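Local coordinates for non-toxic crystal protein (Bacillus thuringiensis, PDB 2D42), which is non-toxic and of unknown function, but closely resembles the beta-pore-forming toxins of the aerolysin and epsilon-toxin group in structure, at residues His55-Ile63 with Val74-Thr82; Ile144-Val155 with Ile238-Ala249. All coordinates share one frame; numbering follows the deposited sequence.

In the fold
Both interactions lie toward one end of this elongated, strand-rich chain: the centre of interaction 2 lies about 46 Å, and that of interaction 1 about 30 Å, from the centre of the chain, on the same side. Their own centres are about 17 Å apart, and strand 54-65 joins them directly by pairing with strand 150-185. Ile63 O meets Ala152 N at 2.8 Å and Arg61 N meets Gly154 O at 2.9 Å, both probable hydrogen bonds. Phe75 of interaction 1 continues across the interior to that strand, its CZ packing 3.5 Å from Gly154 N. Interaction 1 is side-chain packing between facing strands, whereas interaction 2 includes backbone pairing of strands 150-155 and 238-244.

Interaction 1 of 2, residues His55-Ile63 with Val74-Thr82; sequences HIVLDRRII and VFSFSNAYT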
# COMPACT_ATOMS: atom_id res chain seq x y z
N HIS A 55 -11.90 18.53 -11.01
CA HIS A 55 -13.11 18.98 -10.33
C HIS A 55 -14.27 18.17 -10.90
O HIS A 55 -14.68 18.37 -12.04
CB HIS A 55 -13.33 20.48 -10.58
CG HIS A 55 -12.71 21.36 -9.55
ND1 HIS A 55 -11.43 21.17 -9.07
CD2 HIS A 55 -13.19 22.45 -8.90
CE1 HIS A 55 -11.15 22.09 -8.17
NE2 HIS A 55 -12.21 22.88 -8.04
N ILE A 56 -14.76 17.24 -10.08
CA ILE A 56 -15.85 16.35 -10.46
C ILE A 56 -17.21 16.81 -9.94
O ILE A 56 -17.38 17.03 -8.74
CB ILE A 56 -15.58 14.94 -9.91
CG1 ILE A 56 -14.23 14.44 -10.41
CG2 ILE A 56 -16.70 13.99 -10.31
CD1 ILE A 56 -13.81 13.13 -9.79
N VAL A 57 -18.17 16.95 -10.85
CA VAL A 57 -19.52 17.34 -10.45
C VAL A 57 -20.22 16.08 -9.96
O VAL A 57 -20.59 15.21 -10.75
CB VAL A 57 -20.30 17.94 -11.63
CG1 VAL A 57 -21.77 18.16 -11.24
CG2 VAL A 57 -19.66 19.26 -12.05
N LEU A 58 -20.39 15.99 -8.64
CA LEU A 58 -21.04 14.83 -8.02
C LEU A 58 -22.56 14.88 -8.14
O LEU A 58 -23.21 13.85 -8.27
CB LEU A 58 -20.67 14.76 -6.53
CG LEU A 58 -19.21 14.49 -6.15
CD1 LEU A 58 -19.04 14.60 -4.64
CD2 LEU A 58 -18.80 13.10 -6.64
N ASP A 59 -23.12 16.09 -8.11
CA ASP A 59 -24.57 16.23 -8.18
C ASP A 59 -24.94 17.67 -8.52
O ASP A 59 -24.12 18.58 -8.41
CB ASP A 59 -25.16 15.87 -6.81
CG ASP A 59 -26.55 15.25 -6.89
OD1 ASP A 59 -27.27 15.43 -7.90
OD2 ASP A 59 -26.92 14.59 -5.89
N ARG A 60 -26.19 17.87 -8.93
CA ARG A 60 -26.71 19.19 -9.26
C ARG A 60 -28.20 19.13 -9.00
O ARG A 60 -28.88 18.26 -9.51
CB ARG A 60 -26.47 19.52 -10.75
CG ARG A 60 -27.19 20.79 -11.20
CD ARG A 60 -27.11 21.04 -12.72
NE ARG A 60 -28.40 20.85 -13.38
CZ ARG A 60 -29.03 21.79 -14.09
NH1 ARG A 60 -28.50 22.99 -14.23
NH2 ARG A 60 -30.20 21.51 -14.66
N ARG A 61 -28.70 20.06 -8.19
CA ARG A 61 -30.14 20.09 -7.88
C ARG A 61 -30.67 21.50 -8.03
O ARG A 61 -29.92 22.48 -7.99
CB ARG A 61 -30.41 19.59 -6.46
CG ARG A 61 -30.16 18.12 -6.29
CD ARG A 61 -31.11 17.32 -7.17
NE ARG A 61 -30.55 16.04 -7.55
CZ ARG A 61 -31.02 15.28 -8.53
NH1 ARG A 61 -32.07 15.67 -9.25
NH2 ARG A 61 -30.43 14.13 -8.81
N ILE A 62 -31.99 21.60 -8.16
CA ILE A 62 -32.61 22.89 -8.35
C ILE A 62 -33.77 23.17 -7.41
O ILE A 62 -34.62 22.31 -7.18
CB ILE A 62 -33.13 23.02 -9.80
CG1 ILE A 62 -31.95 22.91 -10.77
CG2 ILE A 62 -33.90 24.33 -9.98
CD1 ILE A 62 -32.33 22.87 -12.22
N ILE A 63 -33.80 24.38 -6.86
CA ILE A 63 -34.91 24.80 -6.01
C ILE A 63 -35.46 26.03 -6.70
O ILE A 63 -34.79 27.05 -6.80
CB ILE A 63 -34.45 25.15 -4.59
CG1 ILE A 63 -33.91 23.88 -3.90
CG2 ILE A 63 -35.61 25.76 -3.81
CD1 ILE A 63 -33.44 24.11 -2.47
N VAL A 74 -32.61 24.62 1.13
CA VAL A 74 -31.48 23.88 1.68
C VAL A 74 -31.19 22.70 0.77
O VAL A 74 -32.08 21.90 0.47
CB VAL A 74 -31.77 23.36 3.11
CG1 VAL A 74 -30.64 22.45 3.57
CG2 VAL A 74 -31.89 24.53 4.09
N PHE A 75 -29.94 22.62 0.31
CA PHE A 75 -29.48 21.52 -0.52
C PHE A 75 -28.74 20.56 0.40
O PHE A 75 -27.75 20.94 1.02
CB PHE A 75 -28.51 22.01 -1.60
CG PHE A 75 -29.15 22.83 -2.68
CD1 PHE A 75 -29.99 22.24 -3.61
CD2 PHE A 75 -28.90 24.20 -2.77
CE1 PHE A 75 -30.58 23.00 -4.63
CE2 PHE A 75 -29.48 24.97 -3.78
CZ PHE A 75 -30.32 24.37 -4.71
N SER A 76 -29.23 19.34 0.51
CA SER A 76 -28.57 18.34 1.33
C SER A 76 -28.02 17.25 0.40
O SER A 76 -28.78 16.50 -0.21
CB SER A 76 -29.54 17.72 2.34
OG SER A 76 -28.93 16.61 2.96
N PHE A 77 -26.70 17.17 0.31
CA PHE A 77 -26.03 16.22 -0.56
C PHE A 77 -25.35 15.07 0.18
O PHE A 77 -24.79 15.26 1.26
CB PHE A 77 -24.97 16.93 -1.41
CG PHE A 77 -25.54 17.87 -2.44
CD1 PHE A 77 -26.21 17.38 -3.56
CD2 PHE A 77 -25.37 19.24 -2.30
CE1 PHE A 77 -26.69 18.26 -4.54
CE2 PHE A 77 -25.84 20.12 -3.27
CZ PHE A 77 -26.50 19.63 -4.39
N SER A 78 -25.38 13.90 -0.44
CA SER A 78 -24.76 12.70 0.09
C SER A 78 -24.33 11.88 -1.11
O SER A 78 -25.17 11.35 -1.83
CB SER A 78 -25.74 11.89 0.94
OG SER A 78 -25.21 10.61 1.21
N ASN A 79 -23.03 11.75 -1.32
CA ASN A 79 -22.56 10.99 -2.45
C ASN A 79 -21.36 10.13 -2.05
O ASN A 79 -20.37 10.62 -1.51
CB ASN A 79 -22.24 11.96 -3.59
CG ASN A 79 -23.45 12.83 -3.97
OD1 ASN A 79 -24.34 12.41 -4.72
ND2 ASN A 79 -23.49 14.05 -3.44
N ALA A 80 -21.47 8.83 -2.29
CA ALA A 80 -20.40 7.89 -1.96
C ALA A 80 -19.52 7.69 -3.18
O ALA A 80 -19.88 6.95 -4.09
CB ALA A 80 -21.00 6.56 -1.51
N TYR A 81 -18.37 8.35 -3.19
CA TYR A 81 -17.42 8.28 -4.30
C TYR A 81 -16.32 7.26 -4.04
O TYR A 81 -15.75 7.20 -2.96
CB TYR A 81 -16.78 9.65 -4.53
CG TYR A 81 -16.24 9.83 -5.93
CD1 TYR A 81 -17.11 9.98 -7.02
CD2 TYR A 81 -14.87 9.81 -6.18
CE1 TYR A 81 -16.62 10.12 -8.32
CE2 TYR A 81 -14.37 9.94 -7.48
CZ TYR A 81 -15.25 10.09 -8.55
OH TYR A 81 -14.77 10.21 -9.83
N THR A 82 -16.01 6.48 -5.07
CA THR A 82 -14.99 5.45 -4.97
C THR A 82 -13.73 5.82 -5.72
O THR A 82 -13.77 6.03 -6.93
CB THR A 82 -15.49 4.12 -5.53
OG1 THR A 82 -16.60 3.66 -4.75
CG2 THR A 82 -14.38 3.08 -5.50
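Ile63 and Phe75, with Leu58 and Tyr81 farther along, belong to the face-to-face packing of two strands in a beta-sandwich arrangement. The axes of 55-63 and 74-82 pass 7.9 Å apart, and no hydrogen bond joins them; side chains fill the gap. Ile63 CD1 lies over one face of the Phe75 ring, 3.9 Å from its centroid in a CH-pi contact, while Ile63 CG1 presses on Phe75 CE1 at 3.5 Å. The next ring, Phe77, meets Asp59: CB of Asp59 is 3.6 Å from Phe77 CE1, and OD2 of the same carboxylate comes to the ring edge in plane, where the partly positive C-H rim probably suits it. Arg61 CG also reaches Phe77 CE1, before the chain bends at chi2 and carries the guanidinium away.

A classic beta bulge, in which Leu58 and Asp59 both face Tyr156 on strand 150-185, lets these two neighbours direct their side chains toward strand 74-82 together. Tyr156 in turn stacks on Phe77. Asp59 OD1 accepts Arg60 N at 2.9 Å and forms a weak, long salt bridge with Arg61 NE. Tyr81 is rotated differently from the phenylalanines: its CG lies opposite the backbone N (chi1 -157°) instead of the carbonyl carbon. In that position its CD1 meets Leu58 CD2 at 3.6 Å. The Ile56 side chain crosses Tyr81 at about a right angle, its CD1 3.1 Å from Tyr81 OH.

Interaction 2 of 2, residues Ile144-Val155 with Ile238-Ala249; sequences IRVPPFHRATGV and IDVVIEPLPGHA
Arg151 and Glu243 form the first hydrogen-bonded pair of a regular antiparallel ladder between strands 150-155 and 238-244. Arg151, Thr153 and Val155 each give and accept a backbone bond, with Glu243, Val241 and Asp239 respectively; Arg151 N to Glu243 O is 2.8 Å. Beyond the Arg151-Glu243 pair, on the turn side, Leu245 N reaches Phe149 O at 2.8 Å, extending the grip into the C-terminal tail. On the face carrying Thr153 and Val241, a water donates to Val241 O and is hydrogen-bonded to Thr153 OG1.

The charged pair lies on this face too. Arg151 NH1 forms a salt bridge with Glu243 OE1 at 3.2 Å, but the hydrogen bond is weak and the guanidinium and carboxylate planes are nearly perpendicular, at 89°. Arg151 CG sits between the backbone N and the carbonyl carbon (chi1 78°), and a bend at chi3 brings the guanidinium beside Glu243, with Leu245 CD2 over one face.

Apolar contacts fill the other face. A type II turn, Pro147 to His150, folds the chain back between strands 144-146 and 150-155, and brings the first of them across from 238-244 as an opposing layer of the sandwich. Ile144 and Ile242 meet tip to tip there, their CD1 atoms 3.3 Å apart, tighter than usual packing. Ile242 CG2 touches Pro147 CD at 3.8 Å, while Ala152 CB packs on Val240 CG1.

Rings gather at the turn. The His150 imidazole is sandwiched between Pro147 CB and Pro244, whose CA sits over the ring centre. Its rotation is fixed by ND1, which donates in the ring plane to Pro148 O at 2.7 Å, from above the plane of that carbonyl. Phe149 carries its ring away from His150, into an offset stack with the poorly ordered His248: centroids 4.1 Å apart, planes at 17°.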
# COMPACT_ATOMS: atom_id res chain seq x y z
N ILE A 144 -29.75 28.52 1.41
CA ILE A 144 -29.77 29.63 0.46
C ILE A 144 -31.09 30.37 0.52
O ILE A 144 -32.12 29.78 0.83
CB ILE A 144 -29.58 29.09 -0.98
CG1 ILE A 144 -29.44 30.26 -1.96
CG2 ILE A 144 -30.76 28.21 -1.38
CD1 ILE A 144 -28.19 31.06 -1.74
N ARG A 145 -31.06 31.66 0.24
CA ARG A 145 -32.28 32.44 0.23
C ARG A 145 -32.63 32.63 -1.23
O ARG A 145 -31.89 33.26 -1.98
CB ARG A 145 -32.08 33.79 0.91
CG ARG A 145 -33.32 34.67 0.84
CD ARG A 145 -33.19 35.91 1.72
NE ARG A 145 -33.08 35.56 3.13
CZ ARG A 145 -33.03 36.44 4.13
NH1 ARG A 145 -33.09 37.74 3.87
NH2 ARG A 145 -32.93 36.02 5.38
N VAL A 146 -33.76 32.08 -1.64
CA VAL A 146 -34.18 32.20 -3.02
C VAL A 146 -35.18 33.32 -3.18
O VAL A 146 -36.32 33.22 -2.73
CB VAL A 146 -34.81 30.90 -3.54
CG1 VAL A 146 -35.04 31.03 -5.04
CG2 VAL A 146 -33.92 29.72 -3.22
N PRO A 147 -34.77 34.41 -3.84
CA PRO A 147 -35.61 35.58 -4.08
C PRO A 147 -36.83 35.24 -4.92
O PRO A 147 -36.83 34.27 -5.68
CB PRO A 147 -34.67 36.54 -4.81
CG PRO A 147 -33.31 36.13 -4.31
CD PRO A 147 -33.41 34.63 -4.36
N PRO A 148 -37.90 36.04 -4.79
CA PRO A 148 -39.12 35.80 -5.56
C PRO A 148 -38.82 35.64 -7.05
O PRO A 148 -37.96 36.33 -7.59
CB PRO A 148 -39.95 37.06 -5.27
CG PRO A 148 -39.56 37.37 -3.85
CD PRO A 148 -38.06 37.19 -3.89
N PHE A 149 -39.53 34.72 -7.69
CA PHE A 149 -39.36 34.48 -9.12
C PHE A 149 -37.91 34.24 -9.56
O PHE A 149 -37.47 34.72 -10.61
CB PHE A 149 -39.97 35.65 -9.89
CG PHE A 149 -41.44 35.84 -9.62
CD1 PHE A 149 -42.39 34.99 -10.19
CD2 PHE A 149 -41.88 36.87 -8.79
CE1 PHE A 149 -43.75 35.17 -9.93
CE2 PHE A 149 -43.24 37.05 -8.53
CZ PHE A 149 -44.18 36.20 -9.10
N HIS A 150 -37.19 33.47 -8.75
CA HIS A 150 -35.80 33.11 -9.02
C HIS A 150 -35.63 31.59 -8.85
O HIS A 150 -36.49 30.93 -8.26
CB HIS A 150 -34.85 33.79 -8.02
CG HIS A 150 -34.48 35.19 -8.37
ND1 HIS A 150 -35.40 36.21 -8.45
CD2 HIS A 150 -33.28 35.75 -8.65
CE1 HIS A 150 -34.78 37.34 -8.76
NE2 HIS A 150 -33.49 37.08 -8.88
N ARG A 151 -34.54 31.05 -9.37
CA ARG A 151 -34.27 29.63 -9.21
C ARG A 151 -32.85 29.53 -8.68
O ARG A 151 -31.99 30.35 -9.03
CB ARG A 151 -34.37 28.88 -10.55
CG ARG A 151 -33.15 29.03 -11.45
CD ARG A 151 -33.07 27.92 -12.49
NE ARG A 151 -34.20 27.93 -13.40
CZ ARG A 151 -34.46 28.93 -14.25
NH1 ARG A 151 -33.65 29.98 -14.31
NH2 ARG A 151 -35.52 28.87 -15.04
N ALA A 152 -32.62 28.56 -7.80
CA ALA A 152 -31.30 28.34 -7.24
C ALA A 152 -30.79 27.00 -7.74
O ALA A 152 -31.47 25.97 -7.60
CB ALA A 152 -31.35 28.35 -5.71
N THR A 153 -29.61 27.00 -8.33
CA THR A 153 -29.03 25.76 -8.82
C THR A 153 -27.81 25.43 -8.01
O THR A 153 -26.80 26.14 -8.07
CB THR A 153 -28.66 25.89 -10.30
OG1 THR A 153 -29.84 26.17 -11.05
CG2 THR A 153 -28.04 24.60 -10.81
N GLY A 154 -27.92 24.38 -7.21
CA GLY A 154 -26.80 23.96 -6.38
C GLY A 154 -26.02 22.83 -7.03
O GLY A 154 -26.58 21.77 -7.32
N VAL A 155 -24.73 23.05 -7.24
CA VAL A 155 -23.84 22.06 -7.86
C VAL A 155 -22.84 21.58 -6.81
O VAL A 155 -22.15 22.39 -6.19
CB VAL A 155 -23.07 22.68 -9.06
CG1 VAL A 155 -22.04 21.69 -9.59
CG2 VAL A 155 -24.05 23.06 -10.17
N ILE A 238 -19.93 23.37 -2.67
CA ILE A 238 -21.30 23.50 -3.12
C ILE A 238 -21.39 24.92 -3.65
O ILE A 238 -21.15 25.87 -2.92
CB ILE A 238 -22.34 23.32 -2.00
CG1 ILE A 238 -22.34 21.87 -1.51
CG2 ILE A 238 -23.72 23.70 -2.53
CD1 ILE A 238 -23.33 21.58 -0.38
N ASP A 239 -21.69 25.06 -4.93
CA ASP A 239 -21.82 26.38 -5.53
C ASP A 239 -23.26 26.56 -5.98
O ASP A 239 -23.83 25.71 -6.65
CB ASP A 239 -20.86 26.53 -6.71
CG ASP A 239 -19.41 26.47 -6.28
OD1 ASP A 239 -18.94 27.41 -5.61
OD2 ASP A 239 -18.74 25.47 -6.61
N VAL A 240 -23.84 27.69 -5.58
CA VAL A 240 -25.22 27.99 -5.92
C VAL A 240 -25.35 29.21 -6.83
O VAL A 240 -24.91 30.30 -6.47
CB VAL A 240 -26.04 28.23 -4.65
CG1 VAL A 240 -27.50 28.43 -5.01
CG2 VAL A 240 -25.86 27.06 -3.69
N VAL A 241 -25.93 29.00 -8.00
CA VAL A 241 -26.16 30.08 -8.94
C VAL A 241 -27.64 30.43 -8.79
O VAL A 241 -28.51 29.59 -9.01
CB VAL A 241 -25.88 29.65 -10.39
CG1 VAL A 241 -26.38 30.72 -11.35
CG2 VAL A 241 -24.39 29.42 -10.59
N ILE A 242 -27.90 31.68 -8.40
CA ILE A 242 -29.27 32.16 -8.23
C ILE A 242 -29.58 33.09 -9.39
O ILE A 242 -28.81 34.00 -9.69
CB ILE A 242 -29.41 32.93 -6.91
CG1 ILE A 242 -29.20 31.99 -5.73
CG2 ILE A 242 -30.78 33.58 -6.82
CD1 ILE A 242 -29.11 32.69 -4.40
N GLU A 243 -30.70 32.85 -10.06
CA GLU A 243 -31.06 33.69 -11.20
C GLU A 243 -32.56 33.88 -11.34
O GLU A 243 -33.35 33.03 -10.92
CB GLU A 243 -30.47 33.09 -12.48
CG GLU A 243 -30.96 31.69 -12.78
CD GLU A 243 -30.11 30.99 -13.82
OE1 GLU A 243 -30.46 29.86 -14.22
OE2 GLU A 243 -29.08 31.56 -14.24
N PRO A 244 -32.98 35.00 -11.94
CA PRO A 244 -34.40 35.29 -12.14
C PRO A 244 -35.03 34.41 -13.21
O PRO A 244 -34.37 34.00 -14.17
CB PRO A 244 -34.39 36.76 -12.54
CG PRO A 244 -33.12 36.88 -13.32
CD PRO A 244 -32.14 36.11 -12.45
N LEU A 245 -36.31 34.12 -13.04
CA LEU A 245 -37.04 33.31 -13.99
C LEU A 245 -37.46 34.23 -15.14
O LEU A 245 -37.73 35.42 -14.93
CB LEU A 245 -38.28 32.72 -13.33
CG LEU A 245 -38.03 31.87 -12.08
CD1 LEU A 245 -39.35 31.48 -11.46
CD2 LEU A 245 -37.21 30.64 -12.44
N PRO A 246 -37.52 33.70 -16.37
CA PRO A 246 -37.91 34.49 -17.54
C PRO A 246 -39.04 35.47 -17.24
O PRO A 246 -40.10 35.09 -16.73
CB PRO A 246 -38.32 33.41 -18.54
CG PRO A 246 -37.34 32.32 -18.25
CD PRO A 246 -37.31 32.29 -16.73
N GLY A 247 -38.81 36.75 -17.56
CA GLY A 247 -39.82 37.77 -17.32
C GLY A 247 -39.64 38.45 -15.98
O GLY A 247 -40.57 39.05 -15.44
N HIS A 248 -38.43 38.36 -15.43
CA HIS A 248 -38.12 38.95 -14.14
C HIS A 248 -36.66 39.42 -14.12
O HIS A 248 -35.91 39.13 -15.05
CB HIS A 248 -38.35 37.93 -13.02
CG HIS A 248 -39.77 37.44 -12.94
ND1 HIS A 248 -40.80 38.21 -12.46
CD2 HIS A 248 -40.32 36.25 -13.31
CE1 HIS A 248 -41.93 37.53 -12.53
NE2 HIS A 248 -41.67 36.34 -13.04
N ALA A 249 -36.28 40.14 -13.07
CA ALA A 249 -34.91 40.64 -12.95
C ALA A 249 -34.44 40.63 -11.49
O ALA A 249 -35.26 40.29 -10.61
CB ALA A 249 -34.82 42.05 -13.52
OXT ALA A 249 -33.26 40.96 -11.26
O HOH W 1 -29.87 28.96 -11.40
O HOH W 2 -19.68 23.16 -7.05